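PDB 2QPX: predicted metal-dependent hydrolase of the TIM-barrel fold from Lactobacillus casei, which binds two zinc ions in a TIM-barrel amidohydrolase fold and is probably a hydrolase, although its substrate is not known. Local coordinates for residues A[128-133]-A[209-214]; A[136-141]-A[197-202]. One frame throughout, in Å; residues are numbered along the deposited sequence. Where two conformers were deposited one is given.

Contact 1: residues A[128-133]-A[209-214]; sequences YRLETH and YMLYHV
Two helices of the TIM barrel meet here. Leu130 and Glu131, in the first turn of helix 130-138, face Met210, Leu211 and Val214 of helix 204-221. Helix 130-138 follows strand 124-127, and helix 204-221 precedes strand 225-229. All five touching residues are buried.

Leu130 and Met210, a selenomethionine, make the central pair. Each directs its CB toward the other helix. Met210 CG is anti to the backbone N, and the chain bends at chi3 (79°), which brings CE against Leu130. In the conformer described, CE lies 3.6 Å from Leu130 CB, and Met210 SE is 4.1 Å from the same CB. CD1 of Leu130 reaches Leu211 CD2 beside Met210 (3.9 Å) and, one turn further on, Val214 CG2 (4.1 Å). Leu130 thus touches three side chains of helix 204-221 and also packs on Leu225 of strand 225-229.

Glu131 crosses Met210 at about a right angle. Its chain bends at chi2 (78°), and its carboxylate comes close to the methyl, with Glu131 OE2 3.3 Å from Met210 CE in that conformer. This is a contact of the carboxylate oxygen with a methyl carbon; the polar partners of the group lie elsewhere. OE2 is hydrogen-bonded to Ser168 OG, and OE1 accepts from Ile169 N. Both oxygens are therefore satisfied although the group is buried. The loop they hold directly follows Lys167, the carboxylated lysine that binds both zinc ions. The Glu131 side chain is about 10 Å from a zinc ion, so a second-shell role in positioning this loop is plausible. Helix-to-helix apolar packing of this kind, beside the ends of barrel strands, belongs to the outer layer of a TIM-barrel amidohydrolase.

Contact 2: residues A[136-141]-A[197-202]; sequences DFMLEH and GEKRLT
Lys199 and Asp136 form a salt bridge between the loop 197-202 and the last turns of helix 130-138. Lys199 NZ donates to Asp136 OD1 at 2.7 Å and meets that oxygen nearly along its C-O axis. CG of Lys199 is anti to the backbone N (chi1 -173°). The chain is extended beyond CG and carries NZ across to Asp136. Asp136 CB points away from the loop, but its carboxylate turns back to the amine.

Leu139 crosses the lysine chain at about a right angle. Its CD1 lies 3.8 Å from Lys199 CE, next to the charged end. Met138, a selenomethionine, is the buried member. Its chain bends at chi2 and chi3, and CE reaches the loop backbone, 3.8 Å from Lys199 O.

Further out, helix 183-196 touches both segments. Trp193 NE1 donates to Lys199 O, while Met138 packs on Phe190 and Trp193. Lys194 NZ donates to Met138 O, which also accepts from His141 N in a type I turn. The loop is also tied to helix 130-138 by Leu201 N, which donates to Glu135 OE2.

This is a surface salt bridge flanked by an exposed leucine, with a buried selenomethionine on the loop backbone nearby. It joins the C-terminal part of helix 130-138 and the residues after it to the loop before helix 204-221, at the periphery of the barrel fold, away from the zinc site.

How the contacts relate
Both contacts use helix 130-138, but at opposite ends. Contact 1 is core: the first turn of helix 130-138 meets helix 204-221 through apolar side chains, and its one carboxylate is satisfied by the loop near the zinc site. Contact 2 is largely surface: the last turns meet the loop leading into helix 204-221, and a charge pair carries the link. Selenomethionines serve both, touching side chains in contact 1 and mainly backbone in contact 2. The centres are 13 Å apart. The two join where Glu131 CG lies 4.1 Å from Leu201 CD2. Together they join helix 130-138 to helix 204-221 and to the loop before it.

Contact 1: residues A[128-133]-A[209-214]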
ATOM      1  N   TYR A 128      30.104   2.230   8.356  1.00 14.87           N
ATOM      2  CA  TYR A 128      30.448   3.650   8.528  1.00 14.40           C
ATOM      3  C   TYR A 128      29.235   4.513   8.277  1.00 14.34           C
ATOM      4  O   TYR A 128      28.764   4.633   7.144  1.00 14.90           O
ATOM      5  CB  TYR A 128      31.512   3.996   7.504  1.00 14.65           C
ATOM      6  CG  TYR A 128      32.116   5.391   7.538  1.00 15.10           C
ATOM      7  CD1 TYR A 128      31.465   6.505   7.040  1.00 15.67           C
ATOM      8  CD2 TYR A 128      33.390   5.583   8.039  1.00 16.22           C
ATOM      9  CE1 TYR A 128      32.068   7.757   7.068  1.00 16.08           C
ATOM     10  CE2 TYR A 128      34.011   6.817   8.030  1.00 17.54           C
ATOM     11  CZ  TYR A 128      33.332   7.921   7.550  1.00 15.52           C
ATOM     12  OH  TYR A 128      33.887   9.181   7.539  1.00 18.03           O
ATOM     13  N   ARG A 129      28.727   5.129   9.328  1.00 14.09           N
ATOM     14  CA  ARG A 129      27.575   6.025   9.162  1.00 13.85           C
ATOM     15  C   ARG A 129      28.061   7.402   8.675  1.00 13.41           C
ATOM     16  O   ARG A 129      28.848   8.120   9.358  1.00 14.74           O
ATOM     17  CB  ARG A 129      26.781   6.168  10.465  1.00 15.04           C
ATOM     18  CG  ARG A 129      25.487   6.955  10.236  1.00 17.73           C
ATOM     19  CD  ARG A 129      24.682   7.136  11.441  1.00 16.94           C
ATOM     20  NE  ARG A 129      23.991   5.916  11.805  1.00 15.95           N
ATOM     21  CZ  ARG A 129      22.909   5.888  12.562  1.00 17.07           C
ATOM     22  NH1 ARG A 129      22.433   7.003  13.088  1.00 21.09           N
ATOM     23  NH2 ARG A 129      22.310   4.753  12.787  1.00 19.47           N
ATOM     24  N   LEU A 130      27.596   7.785   7.500  1.00 13.26           N
ATOM     25  CA  LEU A 130      28.055   9.031   6.891  1.00 13.15           C
ATOM     26  C   LEU A 130      27.740  10.283   7.720  1.00 13.72           C
ATOM     27  O   LEU A 130      28.595  11.108   7.941  1.00 15.92           O
ATOM     28  CB  LEU A 130      27.455   9.151   5.492  1.00 13.68           C
ATOM     29  CG  LEU A 130      28.018   8.130   4.466  1.00 13.70           C
ATOM     30  CD1 LEU A 130      27.091   8.120   3.215  1.00 16.33           C
ATOM     31  CD2 LEU A 130      29.476   8.430   4.056  1.00 16.18           C
ATOM     32  N   GLU A 131      26.481  10.437   8.107  1.00 14.26           N
ATOM     33  CA  GLU A 131      26.045  11.696   8.709  1.00 12.40           C
ATOM     34  C   GLU A 131      26.720  11.971  10.055  1.00 15.38           C
ATOM     35  O   GLU A 131      27.018  13.118  10.386  1.00 16.45           O
ATOM     36  CB  GLU A 131      24.521  11.826   8.801  1.00 15.54           C
ATOM     37  CG  GLU A 131      23.812  11.929   7.462  1.00 16.60           C
ATOM     38  CD  GLU A 131      23.628  10.619   6.685  1.00 15.14           C
ATOM     39  OE1 GLU A 131      23.973   9.514   7.214  1.00 16.06           O
ATOM     40  OE2 GLU A 131      23.101  10.750   5.544  1.00 16.00           O
ATOM     41  N   THR A 132      26.925  10.931  10.876  1.00 16.59           N
ATOM     42  CA  THR A 132      27.565  11.117  12.182  1.00 17.68           C
ATOM     43  C   THR A 132      29.048  11.465  12.021  1.00 16.48           C
ATOM     44  O   THR A 132      29.578  12.307  12.732  1.00 18.18           O
ATOM     45  CB  THR A 132      27.301   9.892  13.081  1.00 19.96           C
ATOM     46  OG1 THR A 132      27.545   8.739  12.328  1.00 21.00           O
ATOM     47  CG2 THR A 132      25.850   9.845  13.536  1.00 21.12           C
ATOM     48  N   HIS A 133      29.735  10.868  11.040  1.00 15.93           N
ATOM     49  CA  HIS A 133      31.105  11.252  10.744  1.00 17.03           C
ATOM     50  C   HIS A 133      31.123  12.698  10.234  1.00 17.42           C
ATOM     51  O   HIS A 133      31.963  13.506  10.667  1.00 18.98           O
ATOM     52  CB  HIS A 133      31.770  10.291   9.756  1.00 16.83           C
ATOM     53  CG  HIS A 133      32.219   9.015  10.378  1.00 17.39           C
ATOM     54  ND1 HIS A 133      31.422   7.893  10.453  1.00 17.93           N
ATOM     55  CD2 HIS A 133      33.389   8.685  10.974  1.00 18.44           C
ATOM     56  CE1 HIS A 133      32.098   6.925  11.060  1.00 18.40           C
ATOM     57  NE2 HIS A 133      33.291   7.390  11.408  1.00 20.28           N
ATOM     58  N   TYR A 209      24.146  16.903  -1.465  1.00 13.75           N
ATOM     59  CA  TYR A 209      25.490  17.100  -2.047  1.00 14.31           C
ATOM     60  C   TYR A 209      26.434  15.957  -1.606  1.00 13.29           C
ATOM     61  O   TYR A 209      27.168  15.343  -2.425  1.00 15.46           O
ATOM     62  CB  TYR A 209      26.074  18.465  -1.612  1.00 14.57           C
ATOM     63  CG  TYR A 209      27.434  18.745  -2.152  1.00 16.14           C
ATOM     64  CD1 TYR A 209      28.578  18.311  -1.511  1.00 15.62           C
ATOM     65  CD2 TYR A 209      27.579  19.466  -3.348  1.00 15.01           C
ATOM     66  CE1 TYR A 209      29.840  18.604  -2.037  1.00 18.22           C
ATOM     67  CE2 TYR A 209      28.795  19.730  -3.884  1.00 17.61           C
ATOM     68  CZ  TYR A 209      29.929  19.302  -3.247  1.00 18.30           C
ATOM     69  OH  TYR A 209      31.158  19.555  -3.793  1.00 21.07           O
HETATM   70  N   MSE A 210      26.469  15.707  -0.291  1.00 13.54           N
HETATM   71  CA  MSE A 210      27.320  14.692   0.284  0.50 14.09           C
HETATM   72  C   MSE A 210      27.062  13.349  -0.380  1.00 14.11           C
HETATM   73  O   MSE A 210      28.006  12.640  -0.783  1.00 15.77           O
HETATM   74  CB  MSE A 210      26.996  14.574   1.770  0.50 14.83           C
HETATM   75  CG  MSE A 210      27.814  13.565   2.504  0.50 13.73           C
HETATM   76 SE   MSE A 210      27.106  13.091   4.271  0.40 16.74          SE
HETATM   77  CE  MSE A 210      25.675  11.838   3.784  0.50 19.14           C
ATOM     78  N   LEU A 211      25.779  12.978  -0.495  1.00 13.27           N
ATOM     79  CA  LEU A 211      25.472  11.645  -1.038  1.00 13.73           C
ATOM     80  C   LEU A 211      25.894  11.491  -2.506  1.00 14.30           C
ATOM     81  O   LEU A 211      26.403  10.433  -2.918  1.00 14.92           O
ATOM     82  CB  LEU A 211      23.990  11.343  -0.855  1.00 13.59           C
ATOM     83  CG  LEU A 211      23.578  11.086   0.603  1.00 12.96           C
ATOM     84  CD1 LEU A 211      22.043  11.137   0.725  1.00 17.09           C
ATOM     85  CD2 LEU A 211      24.214   9.767   1.100  1.00 16.06           C
ATOM     86  N   TYR A 212      25.684  12.532  -3.309  1.00 14.55           N
ATOM     87  CA  TYR A 212      26.112  12.473  -4.708  1.00 15.38           C
ATOM     88  C   TYR A 212      27.624  12.449  -4.814  1.00 14.89           C
ATOM     89  O   TYR A 212      28.186  11.735  -5.632  1.00 16.90           O
ATOM     90  CB  TYR A 212      25.538  13.650  -5.523  1.00 15.24           C
ATOM     91  CG  TYR A 212      24.119  13.381  -6.037  1.00 16.36           C
ATOM     92  CD1 TYR A 212      23.012  13.560  -5.231  1.00 16.08           C
ATOM     93  CD2 TYR A 212      23.883  12.900  -7.344  1.00 17.17           C
ATOM     94  CE1 TYR A 212      21.734  13.309  -5.699  1.00 16.64           C
ATOM     95  CE2 TYR A 212      22.588  12.621  -7.803  1.00 19.74           C
ATOM     96  CZ  TYR A 212      21.528  12.824  -6.984  1.00 18.60           C
ATOM     97  OH  TYR A 212      20.245  12.554  -7.413  1.00 21.05           O
ATOM     98  N   HIS A 213      28.306  13.219  -3.973  1.00 13.89           N
ATOM     99  CA  HIS A 213      29.761  13.313  -4.042  1.00 15.28           C
ATOM    100  C   HIS A 213      30.529  12.163  -3.399  1.00 15.30           C
ATOM    101  O   HIS A 213      31.625  11.854  -3.849  1.00 17.76           O
ATOM    102  CB  HIS A 213      30.230  14.680  -3.570  1.00 16.09           C
ATOM    103  CG  HIS A 213      29.925  15.758  -4.542  1.00 15.88           C
ATOM    104  ND1 HIS A 213      30.893  16.268  -5.384  1.00 23.52           N
ATOM    105  CD2 HIS A 213      28.756  16.342  -4.912  1.00 15.88           C
ATOM    106  CE1 HIS A 213      30.350  17.175  -6.178  1.00 21.86           C
ATOM    107  NE2 HIS A 213      29.055  17.221  -5.949  1.00 20.34           N
ATOM    108  N   VAL A 214      29.970  11.473  -2.411  1.00 14.70           N
ATOM    109  CA  VAL A 214      30.674  10.341  -1.850  1.00 15.49           C
ATOM    110  C   VAL A 214      30.481   9.069  -2.683  1.00 15.20           C
ATOM    111  O   VAL A 214      31.243   8.124  -2.518  1.00 16.41           O
ATOM    112  CB  VAL A 214      30.346  10.054  -0.355  1.00 15.83           C
ATOM    113  CG1 VAL A 214      30.726  11.257   0.520  1.00 17.00           C
ATOM    114  CG2 VAL A 214      28.900   9.587  -0.173  1.00 16.50           C
TER

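Contact 2: residues A[136-141]-A[197-202]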
ATOM      1  N   ASP A 136      30.846  14.976  13.238  1.00 19.37           N
ATOM      2  CA  ASP A 136      32.040  15.060  14.062  1.00 21.19           C
ATOM      3  C   ASP A 136      33.132  15.890  13.395  1.00 21.14           C
ATOM      4  O   ASP A 136      33.847  16.639  14.059  1.00 23.56           O
ATOM      5  CB  ASP A 136      32.501  13.662  14.424  1.00 23.11           C
ATOM      6  CG  ASP A 136      31.625  13.041  15.505  1.00 27.02           C
ATOM      7  OD1 ASP A 136      31.115  13.777  16.376  1.00 33.70           O
ATOM      8  OD2 ASP A 136      31.481  11.834  15.500  1.00 31.09           O
ATOM      9  N   PHE A 137      33.250  15.780  12.068  1.00 18.64           N
ATOM     10  CA  PHE A 137      34.191  16.635  11.334  1.00 20.04           C
ATOM     11  C   PHE A 137      33.771  18.102  11.331  1.00 20.64           C
ATOM     12  O   PHE A 137      34.628  18.989  11.355  1.00 22.01           O
ATOM     13  CB  PHE A 137      34.464  16.099   9.932  1.00 18.97           C
ATOM     14  CG  PHE A 137      35.440  14.947   9.904  1.00 20.64           C
ATOM     15  CD1 PHE A 137      36.792  15.163  10.080  1.00 22.84           C
ATOM     16  CD2 PHE A 137      35.001  13.647   9.777  1.00 21.72           C
ATOM     17  CE1 PHE A 137      37.689  14.117  10.070  1.00 24.47           C
ATOM     18  CE2 PHE A 137      35.903  12.613   9.767  1.00 21.68           C
ATOM     19  CZ  PHE A 137      37.236  12.835   9.938  1.00 23.46           C
HETATM   20  N   MSE A 138      32.480  18.380  11.319  1.00 20.13           N
HETATM   21  CA  MSE A 138      31.976  19.760  11.314  1.00 18.81           C
HETATM   22  C   MSE A 138      32.506  20.527  12.509  1.00 20.56           C
HETATM   23  O   MSE A 138      32.895  21.708  12.386  1.00 21.63           O
HETATM   24  CB  MSE A 138      30.436  19.778  11.228  1.00 20.80           C
HETATM   25  CG  MSE A 138      29.780  21.139  11.333  1.00 20.32           C
HETATM   26 SE   MSE A 138      29.574  21.837  13.129  0.80 21.92          SE
HETATM   27  CE  MSE A 138      28.361  20.499  13.784  1.00 21.26           C
ATOM     28  N   LEU A 139      32.578  19.842  13.651  1.00 22.11           N
ATOM     29  CA  LEU A 139      33.016  20.499  14.900  1.00 21.69           C
ATOM     30  C   LEU A 139      34.471  21.005  14.834  1.00 23.71           C
ATOM     31  O   LEU A 139      34.853  21.916  15.583  1.00 26.23           O
ATOM     32  CB  LEU A 139      32.860  19.514  16.069  1.00 23.08           C
ATOM     33  CG  LEU A 139      31.472  19.066  16.448  1.00 24.78           C
ATOM     34  CD1 LEU A 139      31.558  18.043  17.616  1.00 26.37           C
ATOM     35  CD2 LEU A 139      30.605  20.223  16.824  1.00 26.92           C
ATOM     36  N   GLU A 140      35.258  20.435  13.947  1.00 24.81           N
ATOM     37  CA  GLU A 140      36.689  20.716  13.826  0.50 25.94           C
ATOM     38  C   GLU A 140      37.047  21.748  12.754  1.00 26.02           C
ATOM     39  O   GLU A 140      38.218  22.089  12.606  1.00 28.47           O
ATOM     40  CB  GLU A 140      37.457  19.428  13.497  0.50 27.23           C
ATOM     41  CG  GLU A 140      37.292  18.301  14.495  0.50 29.40           C
ATOM     42  CD  GLU A 140      37.631  18.712  15.916  0.50 36.16           C
ATOM     43  OE1 GLU A 140      38.636  19.426  16.109  0.50 39.85           O
ATOM     44  OE2 GLU A 140      36.869  18.330  16.839  0.50 37.97           O
ATOM     45  N   HIS A 141      36.053  22.233  11.990  1.00 25.30           N
ATOM     46  CA  HIS A 141      36.340  23.131  10.850  1.00 24.76           C
ATOM     47  C   HIS A 141      35.371  24.286  10.780  1.00 24.57           C
ATOM     48  O   HIS A 141      34.180  24.093  11.005  1.00 26.80           O
ATOM     49  CB  HIS A 141      36.353  22.312   9.515  1.00 23.66           C
ATOM     50  CG  HIS A 141      37.406  21.252   9.498  1.00 23.50           C
ATOM     51  ND1 HIS A 141      38.727  21.536   9.237  1.00 27.40           N
ATOM     52  CD2 HIS A 141      37.365  19.943   9.848  1.00 23.99           C
ATOM     53  CE1 HIS A 141      39.445  20.435   9.366  1.00 28.98           C
ATOM     54  NE2 HIS A 141      38.642  19.450   9.738  1.00 28.20           N
ATOM     55  N   GLY A 197      24.526  26.280  15.799  1.00 24.48           N
ATOM     56  CA  GLY A 197      24.906  25.665  17.052  1.00 27.49           C
ATOM     57  C   GLY A 197      24.409  24.239  17.260  1.00 29.33           C
ATOM     58  O   GLY A 197      24.749  23.638  18.267  1.00 33.08           O
ATOM     59  N   GLU A 198      23.590  23.706  16.351  1.00 25.05           N
ATOM     60  CA  GLU A 198      23.057  22.362  16.480  0.50 22.92           C
ATOM     61  C   GLU A 198      24.023  21.368  15.857  1.00 23.76           C
ATOM     62  O   GLU A 198      24.420  21.532  14.716  1.00 24.08           O
ATOM     63  CB  GLU A 198      21.707  22.272  15.776  0.50 24.79           C
ATOM     64  CG  GLU A 198      20.625  23.231  16.305  0.50 29.56           C
ATOM     65  CD  GLU A 198      20.229  22.953  17.753  0.50 38.78           C
ATOM     66  OE1 GLU A 198      20.251  21.774  18.178  0.50 41.49           O
ATOM     67  OE2 GLU A 198      19.888  23.918  18.469  0.50 43.81           O
ATOM     68  N   LYS A 199      24.390  20.317  16.586  1.00 23.68           N
ATOM     69  CA  LYS A 199      25.318  19.352  16.069  1.00 23.14           C
ATOM     70  C   LYS A 199      24.694  18.510  14.954  1.00 21.20           C
ATOM     71  O   LYS A 199      25.348  18.231  13.935  1.00 22.75           O
ATOM     72  CB  LYS A 199      25.848  18.403  17.154  1.00 24.74           C
ATOM     73  CG  LYS A 199      26.959  17.501  16.606  1.00 27.97           C
ATOM     74  CD  LYS A 199      27.579  16.555  17.624  1.00 26.79           C
ATOM     75  CE  LYS A 199      28.651  15.719  17.003  1.00 27.21           C
ATOM     76  NZ  LYS A 199      29.237  14.744  17.998  1.00 32.04           N
ATOM     77  N   ARG A 200      23.435  18.148  15.131  1.00 22.09           N
ATOM     78  CA  ARG A 200      22.693  17.278  14.212  0.50 22.46           C
ATOM     79  C   ARG A 200      22.705  17.824  12.775  1.00 21.89           C
ATOM     80  O   ARG A 200      22.317  18.963  12.560  1.00 21.48           O
ATOM     81  CB  ARG A 200      21.250  17.217  14.723  0.50 24.85           C
ATOM     82  CG  ARG A 200      20.324  16.169  14.160  0.50 28.73           C
ATOM     83  CD  ARG A 200      19.018  16.124  15.005  0.50 31.08           C
ATOM     84  NE  ARG A 200      17.828  16.163  14.160  0.50 33.43           N
ATOM     85  CZ  ARG A 200      17.157  15.105  13.723  0.50 39.30           C
ATOM     86  NH1 ARG A 200      17.520  13.871  14.056  0.50 46.73           N
ATOM     87  NH2 ARG A 200      16.108  15.283  12.935  0.50 41.77           N
ATOM     88  N   LEU A 201      23.107  17.004  11.812  1.00 19.66           N
ATOM     89  CA  LEU A 201      23.074  17.376  10.388  1.00 17.51           C
ATOM     90  C   LEU A 201      21.634  17.183   9.835  1.00 17.07           C
ATOM     91  O   LEU A 201      21.121  16.071   9.793  1.00 18.01           O
ATOM     92  CB  LEU A 201      24.060  16.532   9.598  1.00 17.50           C
ATOM     93  CG  LEU A 201      24.086  16.724   8.089  1.00 15.62           C
ATOM     94  CD1 LEU A 201      24.273  18.227   7.718  1.00 17.43           C
ATOM     95  CD2 LEU A 201      25.135  15.818   7.471  1.00 18.49           C
ATOM     96  N   THR A 202      20.996  18.283   9.461  1.00 17.64           N
ATOM     97  CA  THR A 202      19.619  18.315   8.980  1.00 16.53           C
ATOM     98  C   THR A 202      19.448  19.089   7.667  1.00 16.37           C
ATOM     99  O   THR A 202      18.334  19.200   7.166  1.00 19.30           O
ATOM    100  CB  THR A 202      18.669  18.910  10.045  1.00 20.12           C
ATOM    101  OG1 THR A 202      19.005  20.289  10.283  1.00 22.61           O
ATOM    102  CG2 THR A 202      18.724  18.070  11.359  1.00 22.11           C
TER